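Local coordinates for protein rhino (PDB 5XYV) that binds the N-terminal domain of Deadlock through its chromoshadow domain, an interaction that probably helps to specify germline piRNA clusters in Drosophila, at residues L27-T32 and V42-I47; L12-I17 and P52-K57; V8-D13 and K34-I39. All blocks are in the same frame, centred on the assembly; numbering follows the deposited sequence.

Contact 1: L27-T32 and V42-I47; sequences LFMFVT and VHINDI
Met-29 and Val-42 form an antiparallel hydrogen-bonded pair, each giving its N-H to the other's carbonyl. Met-29 N reaches Val-42 O at 2.8 Å with an almost straight N-H...O angle of 179°, and Val-42 N returns to Met-29 O at the same length. One step further on, Ile-44 N binds Leu-27 O at 3.0 Å, adding one more backbone bond where residues 44-46 take helical backbone angles. On the face bearing Met-29 and Val-42 the packing is tight. Met-29 CG, anti to the carbonyl carbon and beside the backbone N, lies 3.6 Å from Ile-47 CD1, while Val-31 CG2 meets Val-42 CG2 at 3.9 Å, the two valines crossing at about a right angle. Leu-27 CD2 touches Ile-44 CD1 at the border of this cluster.

On the opposite face Phe-28 is buried but His-43 is partly exposed. The rings form a T-shaped pair, planes at 90° and centroids 5.1 Å apart, with the imidazole edge directed at the phenyl face: His-43 CD2 lies 3.8 Å from Phe-28 CZ, toward the rim. The His-43 ring is nevertheless held at both nitrogens, ND1 accepting Asn-45 N-H and NE2 bonding Asp-26 OD1, an arrangement consistent with the proton residing on NE2. The exposed Asn-45 and Asp-46 follow.

Within the fold, strand 26-33 is the middle strand, flanked by 14-23 and 39-43. Helix 52-61 covers Leu-27, Met-29 and Ile-47, whereas Phe-28 and Phe-30 pack on the Deadlock chain.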
loop_
_atom_site.group_PDB
_atom_site.type_symbol
_atom_site.label_atom_id
_atom_site.label_comp_id
_atom_site.label_asym_id
_atom_site.label_seq_id
_atom_site.Cartn_x
_atom_site.Cartn_y
_atom_site.Cartn_z
ATOM N N LEU B 27 2.309 11.126 1.489
ATOM C CA LEU B 27 2.117 10.321 0.297
ATOM C C LEU B 27 1.161 11.048 -0.624
ATOM O O LEU B 27 0.042 11.393 -0.233
ATOM C CB LEU B 27 1.572 8.922 0.639
ATOM C CG LEU B 27 1.415 7.897 -0.491
ATOM C CD1 LEU B 27 2.720 7.686 -1.245
ATOM C CD2 LEU B 27 0.834 6.545 0.013
ATOM N N PHE B 28 1.606 11.273 -1.854
ATOM C CA PHE B 28 0.756 11.901 -2.852
ATOM C C PHE B 28 0.402 10.894 -3.920
ATOM O O PHE B 28 1.223 10.034 -4.267
ATOM C CB PHE B 28 1.447 13.111 -3.461
ATOM C CG PHE B 28 1.498 14.272 -2.548
ATOM C CD1 PHE B 28 0.469 15.194 -2.542
ATOM C CD2 PHE B 28 2.575 14.454 -1.691
ATOM C CE1 PHE B 28 0.504 16.277 -1.690
ATOM C CE2 PHE B 28 2.614 15.535 -0.830
ATOM C CZ PHE B 28 1.578 16.441 -0.830
ATOM N N MET B 29 -0.830 10.997 -4.410
ATOM C CA MET B 29 -1.318 10.164 -5.479
ATOM C C MET B 29 -1.535 11.022 -6.702
ATOM O O MET B 29 -2.001 12.158 -6.590
ATOM C CB MET B 29 -2.619 9.468 -5.068
ATOM C CG MET B 29 -2.708 9.143 -3.592
ATOM S SD MET B 29 -1.780 7.653 -3.192
ATOM C CE MET B 29 -2.702 6.444 -4.158
ATOM N N PHE B 30 -1.192 10.475 -7.861
ATOM C CA PHE B 30 -1.379 11.152 -9.130
ATOM C C PHE B 30 -2.557 10.518 -9.827
ATOM O O PHE B 30 -2.554 9.319 -10.135
ATOM C CB PHE B 30 -0.082 11.104 -9.933
ATOM C CG PHE B 30 1.066 11.712 -9.177
ATOM C CD1 PHE B 30 1.972 10.921 -8.486
ATOM C CD2 PHE B 30 1.172 13.089 -9.066
ATOM C CE1 PHE B 30 2.989 11.501 -7.749
ATOM C CE2 PHE B 30 2.190 13.659 -8.339
ATOM C CZ PHE B 30 3.095 12.866 -7.683
ATOM N N VAL B 31 -3.594 11.323 -10.033
ATOM C CA VAL B 31 -4.900 10.782 -10.374
ATOM C C VAL B 31 -5.542 11.501 -11.537
ATOM O O VAL B 31 -5.190 12.632 -11.873
ATOM C CB VAL B 31 -5.914 10.844 -9.170
ATOM C CG1 VAL B 31 -5.411 10.047 -7.972
ATOM C CG2 VAL B 31 -6.267 12.318 -8.810
ATOM N N THR B 32 -6.506 10.817 -12.135
ATOM C CA THR B 32 -7.347 11.420 -13.159
ATOM C C THR B 32 -8.801 11.400 -12.685
ATOM O O THR B 32 -9.185 10.584 -11.835
ATOM C CB THR B 32 -7.183 10.706 -14.503
ATOM O OG1 THR B 32 -7.584 9.342 -14.360
ATOM C CG2 THR B 32 -5.730 10.743 -14.924
ATOM N N VAL B 42 -2.733 14.613 -5.518
ATOM C CA VAL B 42 -3.708 14.683 -4.453
ATOM C C VAL B 42 -3.092 14.032 -3.235
ATOM O O VAL B 42 -2.583 12.917 -3.335
ATOM C CB VAL B 42 -4.997 13.965 -4.866
ATOM C CG1 VAL B 42 -5.817 13.561 -3.650
ATOM C CG2 VAL B 42 -5.787 14.837 -5.836
ATOM N N HIS B 43 -3.103 14.709 -2.094
ATOM C CA HIS B 43 -2.574 14.078 -0.883
ATOM C C HIS B 43 -3.467 12.906 -0.514
ATOM O O HIS B 43 -4.679 12.987 -0.730
ATOM C CB HIS B 43 -2.478 15.065 0.276
ATOM C CG HIS B 43 -1.737 14.526 1.450
ATOM N ND1 HIS B 43 -2.344 13.774 2.440
ATOM C CD2 HIS B 43 -0.428 14.585 1.787
ATOM C CE1 HIS B 43 -1.449 13.430 3.341
ATOM N NE2 HIS B 43 -0.269 13.904 2.964
ATOM N N ILE B 44 -2.885 11.819 0.016
ATOM C CA ILE B 44 -3.659 10.592 0.215
ATOM C C ILE B 44 -4.769 10.852 1.210
ATOM O O ILE B 44 -5.830 10.224 1.142
ATOM C CB ILE B 44 -2.791 9.380 0.698
ATOM C CG1 ILE B 44 -3.635 8.100 0.725
ATOM C CG2 ILE B 44 -2.185 9.607 2.084
ATOM C CD1 ILE B 44 -2.850 6.873 0.976
ATOM N N ASN B 45 -4.542 11.786 2.132
ATOM C CA ASN B 45 -5.573 12.125 3.107
ATOM C C ASN B 45 -6.815 12.719 2.455
ATOM O O ASN B 45 -7.900 12.664 3.023
ATOM C CB ASN B 45 -5.032 13.096 4.161
ATOM C CG ASN B 45 -4.049 12.436 5.121
ATOM O OD1 ASN B 45 -4.052 11.221 5.295
ATOM N ND2 ASN B 45 -3.204 13.245 5.746
ATOM N N ASP B 46 -6.653 13.300 1.271
ATOM C CA ASP B 46 -7.776 13.954 0.606
ATOM C C ASP B 46 -8.736 12.968 -0.075
ATOM O O ASP B 46 -9.843 13.330 -0.440
ATOM C CB ASP B 46 -7.267 14.967 -0.429
ATOM C CG ASP B 46 -6.605 16.186 0.204
ATOM O OD1 ASP B 46 -6.886 16.493 1.390
ATOM O OD2 ASP B 46 -5.809 16.848 -0.504
ATOM N N ILE B 47 -8.302 11.727 -0.249
ATOM C CA ILE B 47 -9.106 10.725 -0.951
ATOM C C ILE B 47 -9.366 9.439 -0.162
ATOM O O ILE B 47 -10.139 8.610 -0.606
ATOM C CB ILE B 47 -8.461 10.340 -2.308
ATOM C CG1 ILE B 47 -6.968 10.092 -2.131
ATOM C CG2 ILE B 47 -8.796 11.354 -3.398
ATOM C CD1 ILE B 47 -6.280 9.567 -3.407
#

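Contact 2: L12-I17 and P52-K57; sequences LDLDKI and PLQIIK
Ile-17 and Ile-55 bring the backbones closest, 7.6 Å between their CA atoms, where strand 14-17 and helix 52-57 run nearly parallel, their axes 9.3 Å apart and inclined by 16°. This is the helix-on-sheet layer of the chromoshadow fold, in which an edge strand of the three-stranded antiparallel sheet lies beneath the C-terminal helix. Asp-15 and Lys-16 both face Thr-32 in a classic beta bulge.

The interface is thin and uneven, apolar at one end and water-mediated at the other. At the apolar end, Ile-17 crosses Ile-55, its CD1 resting 3.9 Å from Ile-55 CG1 and extending over the helix backbone to 4.2 Å from Gln-54 O. A chi1 of -55° sets Ile-17 CG1 beside its own backbone N and anti to the carbonyl carbon, and CD1 continues from there to the helix. Ile-55 is buried and also packs on Ile-47 and on Ile-56 of the second subunit. Leu-14, whose N bonds to Tyr-51 OH, is likewise buried and touches Val-31 of strand 26-33.

At the polar end, Gln-54 reaches from the helix toward the bulge. With CD anti to CA (chi2 179°), its chain is extended and slides past Leu-14 in the opposite direction. Its OE1 lies 3.8 Å from Leu-14 CD2. The amide oxygen also approaches Asp-15 O, at 3.6 Å, but both atoms are acceptors and cannot bond directly. A water sits between them, placed to donate to each, though other acceptors nearby leave open which ones receive its two protons: it lies 2.6 Å from Gln-54 OE1 and 3.2 Å from Asp-15 O.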
loop_
_atom_site.group_PDB
_atom_site.type_symbol
_atom_site.label_atom_id
_atom_site.label_comp_id
_atom_site.label_asym_id
_atom_site.label_seq_id
_atom_site.Cartn_x
_atom_site.Cartn_y
_atom_site.Cartn_z
ATOM N N LEU B 12 -15.136 16.455 -9.215
ATOM C CA LEU B 12 -15.382 15.303 -10.092
ATOM C C LEU B 12 -15.132 13.972 -9.398
ATOM O O LEU B 12 -14.535 13.918 -8.320
ATOM C CB LEU B 12 -14.525 15.376 -11.355
ATOM C CG LEU B 12 -14.501 16.700 -12.109
ATOM C CD1 LEU B 12 -13.391 16.693 -13.154
ATOM C CD2 LEU B 12 -15.854 16.942 -12.758
ATOM N N ASP B 13 -15.589 12.898 -10.027
ATOM C CA ASP B 13 -15.382 11.558 -9.504
ATOM C C ASP B 13 -14.043 10.974 -9.947
ATOM O O ASP B 13 -13.628 11.132 -11.103
ATOM C CB ASP B 13 -16.522 10.643 -9.940
ATOM C CG ASP B 13 -17.791 10.883 -9.151
ATOM O OD1 ASP B 13 -17.703 11.374 -8.000
ATOM O OD2 ASP B 13 -18.878 10.583 -9.685
ATOM N N LEU B 14 -13.371 10.300 -9.015
ATOM C CA LEU B 14 -12.063 9.702 -9.275
ATOM C C LEU B 14 -12.123 8.742 -10.468
ATOM O O LEU B 14 -13.031 7.912 -10.552
ATOM C CB LEU B 14 -11.555 8.970 -8.029
ATOM C CG LEU B 14 -10.124 8.430 -8.033
ATOM C CD1 LEU B 14 -9.119 9.549 -8.134
ATOM C CD2 LEU B 14 -9.863 7.613 -6.782
ATOM N N ASP B 15 -11.178 8.873 -11.398
ATOM C CA ASP B 15 -11.149 7.982 -12.547
ATOM C C ASP B 15 -10.143 6.877 -12.257
ATOM O O ASP B 15 -10.514 5.808 -11.747
ATOM C CB ASP B 15 -10.786 8.733 -13.830
ATOM C CG ASP B 15 -11.186 7.975 -15.089
ATOM O OD1 ASP B 15 -12.119 7.146 -15.012
ATOM O OD2 ASP B 15 -10.561 8.216 -16.144
ATOM N N LYS B 16 -8.876 7.143 -12.574
ATOM C CA LYS B 16 -7.769 6.209 -12.321
ATOM C C LYS B 16 -6.742 6.802 -11.319
ATOM O O LYS B 16 -6.575 8.026 -11.235
ATOM C CB LYS B 16 -7.067 5.828 -13.651
ATOM C CG LYS B 16 -7.973 5.305 -14.784
ATOM C CD LYS B 16 -9.182 4.549 -14.263
ATOM C CE LYS B 16 -10.365 4.409 -15.277
ATOM N NZ LYS B 16 -10.209 3.284 -16.302
ATOM N N ILE B 17 -6.060 5.929 -10.570
ATOM C CA ILE B 17 -4.837 6.291 -9.847
ATOM C C ILE B 17 -3.667 5.804 -10.664
ATOM O O ILE B 17 -3.492 4.592 -10.807
ATOM C CB ILE B 17 -4.751 5.660 -8.444
ATOM C CG1 ILE B 17 -5.992 6.006 -7.616
ATOM C CG2 ILE B 17 -3.438 6.051 -7.745
ATOM C CD1 ILE B 17 -5.874 5.650 -6.131
ATOM N N PRO B 52 -11.813 4.563 -0.549
ATOM C CA PRO B 52 -10.876 3.636 0.097
ATOM C C PRO B 52 -10.588 2.372 -0.710
ATOM O O PRO B 52 -9.424 1.987 -0.794
ATOM C CB PRO B 52 -11.569 3.293 1.436
ATOM C CG PRO B 52 -13.005 3.653 1.234
ATOM C CD PRO B 52 -13.053 4.746 0.229
ATOM N N LEU B 53 -11.596 1.759 -1.315
ATOM C CA LEU B 53 -11.360 0.499 -2.017
ATOM C C LEU B 53 -10.583 0.679 -3.309
ATOM O O LEU B 53 -9.865 -0.228 -3.735
ATOM C CB LEU B 53 -12.672 -0.231 -2.311
ATOM C CG LEU B 53 -13.442 -0.820 -1.130
ATOM C CD1 LEU B 53 -14.760 -1.378 -1.620
ATOM C CD2 LEU B 53 -12.612 -1.920 -0.482
ATOM N N GLN B 54 -10.722 1.836 -3.946
ATOM C CA GLN B 54 -9.937 2.088 -5.147
ATOM C C GLN B 54 -8.463 2.280 -4.796
ATOM O O GLN B 54 -7.584 1.836 -5.527
ATOM C CB GLN B 54 -10.482 3.298 -5.905
ATOM C CG GLN B 54 -11.655 2.952 -6.789
ATOM C CD GLN B 54 -12.208 4.141 -7.526
ATOM O OE1 GLN B 54 -11.596 4.636 -8.472
ATOM N NE2 GLN B 54 -13.395 4.581 -7.131
ATOM N N ILE B 55 -8.205 2.932 -3.671
ATOM C CA ILE B 55 -6.846 3.147 -3.197
ATOM C C ILE B 55 -6.198 1.827 -2.767
ATOM O O ILE B 55 -5.039 1.577 -3.077
ATOM C CB ILE B 55 -6.820 4.152 -2.010
ATOM C CG1 ILE B 55 -7.332 5.515 -2.479
ATOM C CG2 ILE B 55 -5.411 4.280 -1.419
ATOM C CD1 ILE B 55 -7.559 6.513 -1.378
ATOM N N ILE B 56 -6.958 0.993 -2.053
ATOM C CA ILE B 56 -6.494 -0.319 -1.639
ATOM C C ILE B 56 -6.214 -1.200 -2.860
ATOM O O ILE B 56 -5.216 -1.931 -2.892
ATOM C CB ILE B 56 -7.519 -0.999 -0.708
ATOM C CG1 ILE B 56 -7.544 -0.297 0.646
ATOM C CG2 ILE B 56 -7.214 -2.470 -0.519
ATOM C CD1 ILE B 56 -8.679 -0.742 1.535
ATOM N N LYS B 57 -7.064 -1.107 -3.878
ATOM C CA LYS B 57 -6.850 -1.917 -5.073
ATOM C C LYS B 57 -5.609 -1.466 -5.827
ATOM O O LYS B 57 -4.919 -2.283 -6.422
ATOM C CB LYS B 57 -8.078 -1.893 -5.993
ATOM C CG LYS B 57 -8.399 -3.276 -6.570
ATOM C CD LYS B 57 -9.398 -3.241 -7.732
ATOM C CE LYS B 57 -10.646 -2.423 -7.397
ATOM N NZ LYS B 57 -11.436 -2.988 -6.257
HETATM O O HOH W 1 -13.249 4.669 -10.431
#

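Contact 3: V8-D13 and K34-I39; sequences VNRGLD and KGCSSI
Lys-34 meets Asp-13 through the backbone, Lys-34 N donating to Asp-13 O at 2.8 Å with a nearly straight N-H...O angle of 172°. From there the lysine chain runs out extended beyond CG, its CD passing 4.1 Å from Asp-13 CB. The charges remain apart, Lys-34 NZ lying 5.5 Å from Asp-13 OD2, so any attraction between them is probably long-range.

At Gly-35 the chain turns with backbone angles at which a CB would press against the carbonyl oxygen of Lys-34, which accounts for glycine here. Cys-36 then turns back toward the 8-13 segment. Its CB packs 3.5 Å from Leu-12 CD1, and with SG anti to the backbone N (chi1 177°) the sulfur lies 3.8 Å from Arg-10 NE. The same sulfur accepts the N-H of Ser-38, bridging the turn between these two residues.

Ser-38 places its CB over one face of the Arg-10 guanidinium, 3.5 Å from NH2. Its OG is also close to NH2, but the angle is poor for a hydrogen bond. The charged end of Arg-10 is committed elsewhere, NH1 forming a salt bridge with Asp-40, while its chain and Leu-12 also touch Trp-33. The whole is a surface contact in which a short 3-10 turn and the residues leading into the first strand lie against the hairpin loop between strands 26-33 and 39-43 of the chromoshadow sheet.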
loop_
_atom_site.group_PDB
_atom_site.type_symbol
_atom_site.label_atom_id
_atom_site.label_comp_id
_atom_site.label_asym_id
_atom_site.label_seq_id
_atom_site.Cartn_x
_atom_site.Cartn_y
_atom_site.Cartn_z
ATOM N N VAL B 8 -9.642 17.364 -5.472
ATOM C CA VAL B 8 -11.023 17.051 -5.109
ATOM C C VAL B 8 -11.898 18.261 -5.383
ATOM O O VAL B 8 -13.096 18.121 -5.612
ATOM C CB VAL B 8 -11.165 16.609 -3.617
ATOM C CG1 VAL B 8 -10.438 15.299 -3.375
ATOM C CG2 VAL B 8 -10.632 17.672 -2.671
ATOM N N ASN B 9 -11.281 19.441 -5.388
ATOM C CA ASN B 9 -11.997 20.690 -5.600
ATOM C C ASN B 9 -12.631 20.827 -6.987
ATOM O O ASN B 9 -13.491 21.682 -7.185
ATOM C CB ASN B 9 -11.066 21.868 -5.334
ATOM C CG ASN B 9 -11.082 22.289 -3.887
ATOM O OD1 ASN B 9 -12.146 22.503 -3.310
ATOM N ND2 ASN B 9 -9.905 22.395 -3.285
ATOM N N ARG B 10 -12.221 19.989 -7.937
ATOM C CA ARG B 10 -12.892 19.929 -9.230
ATOM C C ARG B 10 -14.313 19.439 -9.049
ATOM O O ARG B 10 -15.167 19.637 -9.913
ATOM C CB ARG B 10 -12.155 19.012 -10.202
ATOM C CG ARG B 10 -10.774 19.485 -10.556
ATOM C CD ARG B 10 -10.136 18.560 -11.577
ATOM N NE ARG B 10 -9.612 19.349 -12.688
ATOM C CZ ARG B 10 -8.330 19.653 -12.851
ATOM N NH1 ARG B 10 -7.431 19.203 -11.997
ATOM N NH2 ARG B 10 -7.945 20.373 -13.885
ATOM N N GLY B 11 -14.549 18.785 -7.917
ATOM C CA GLY B 11 -15.828 18.186 -7.634
ATOM C C GLY B 11 -16.152 17.064 -8.603
ATOM O O GLY B 11 -17.324 16.758 -8.800
ATOM N N LEU B 12 -15.136 16.455 -9.215
ATOM C CA LEU B 12 -15.382 15.303 -10.092
ATOM C C LEU B 12 -15.132 13.972 -9.398
ATOM O O LEU B 12 -14.535 13.918 -8.320
ATOM C CB LEU B 12 -14.525 15.376 -11.355
ATOM C CG LEU B 12 -14.501 16.700 -12.109
ATOM C CD1 LEU B 12 -13.391 16.693 -13.154
ATOM C CD2 LEU B 12 -15.854 16.942 -12.758
ATOM N N ASP B 13 -15.589 12.898 -10.027
ATOM C CA ASP B 13 -15.382 11.558 -9.504
ATOM C C ASP B 13 -14.043 10.974 -9.947
ATOM O O ASP B 13 -13.628 11.132 -11.103
ATOM C CB ASP B 13 -16.522 10.643 -9.940
ATOM C CG ASP B 13 -17.791 10.883 -9.151
ATOM O OD1 ASP B 13 -17.703 11.374 -8.000
ATOM O OD2 ASP B 13 -18.878 10.583 -9.685
ATOM N N LYS B 34 -13.072 11.538 -13.773
ATOM C CA LYS B 34 -13.986 11.226 -14.861
ATOM C C LYS B 34 -14.457 12.480 -15.575
ATOM O O LYS B 34 -14.915 13.439 -14.935
ATOM C CB LYS B 34 -15.185 10.438 -14.345
ATOM C CG LYS B 34 -14.832 9.022 -13.898
ATOM C CD LYS B 34 -16.028 8.292 -13.314
ATOM C CE LYS B 34 -15.631 6.905 -12.850
ATOM N NZ LYS B 34 -16.766 6.196 -12.191
ATOM N N GLY B 35 -14.329 12.473 -16.901
ATOM C CA GLY B 35 -14.813 13.576 -17.709
ATOM C C GLY B 35 -13.760 14.643 -17.908
ATOM O O GLY B 35 -13.960 15.606 -18.658
ATOM N N CYS B 36 -12.627 14.465 -17.234
ATOM C CA CYS B 36 -11.527 15.413 -17.300
ATOM C C CYS B 36 -10.234 14.755 -17.745
ATOM O O CYS B 36 -9.969 13.610 -17.404
ATOM C CB CYS B 36 -11.327 16.086 -15.941
ATOM S SG CYS B 36 -9.922 17.225 -15.860
ATOM N N SER B 37 -9.420 15.511 -18.472
ATOM C CA SER B 37 -8.184 15.002 -19.041
ATOM C C SER B 37 -6.934 15.257 -18.191
ATOM O O SER B 37 -5.894 14.649 -18.422
ATOM C CB SER B 37 -7.990 15.613 -20.427
ATOM O OG SER B 37 -6.765 15.192 -20.984
ATOM N N SER B 38 -7.040 16.157 -17.213
ATOM C CA SER B 38 -5.874 16.577 -16.427
ATOM C C SER B 38 -5.409 15.506 -15.443
ATOM O O SER B 38 -6.193 14.623 -15.067
ATOM C CB SER B 38 -6.182 17.873 -15.665
ATOM O OG SER B 38 -6.598 18.898 -16.536
ATOM N N ILE B 39 -4.138 15.597 -15.037
ATOM C CA ILE B 39 -3.548 14.703 -14.040
ATOM C C ILE B 39 -3.211 15.510 -12.789
ATOM O O ILE B 39 -2.462 16.480 -12.864
ATOM C CB ILE B 39 -2.262 13.998 -14.564
ATOM C CG1 ILE B 39 -2.526 13.308 -15.904
ATOM C CG2 ILE B 39 -1.698 12.994 -13.529
ATOM C CD1 ILE B 39 -1.334 12.527 -16.426
#

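Along the chain, contact 1 is nested within the loop that contact 2 closes, whereas contacts 1 and 3 alternate. Contacts 2 and 3 share Leu-12 and Asp-13, their centres about 12 Å apart. The centre of contact 1 lies about 4 Å from the chain centre, about 9 Å from the centre of contact 2 and about 12 Å from that of contact 3. Strands 26-33 and 14-23 are sheet neighbours, joining contacts 1 and 2 through Thr-32 and the bulge. Both contacts also touch the second subunit, while contacts 1 and 3 reach Deadlock, consistent with one small domain serving both dimerisation and Deadlock binding.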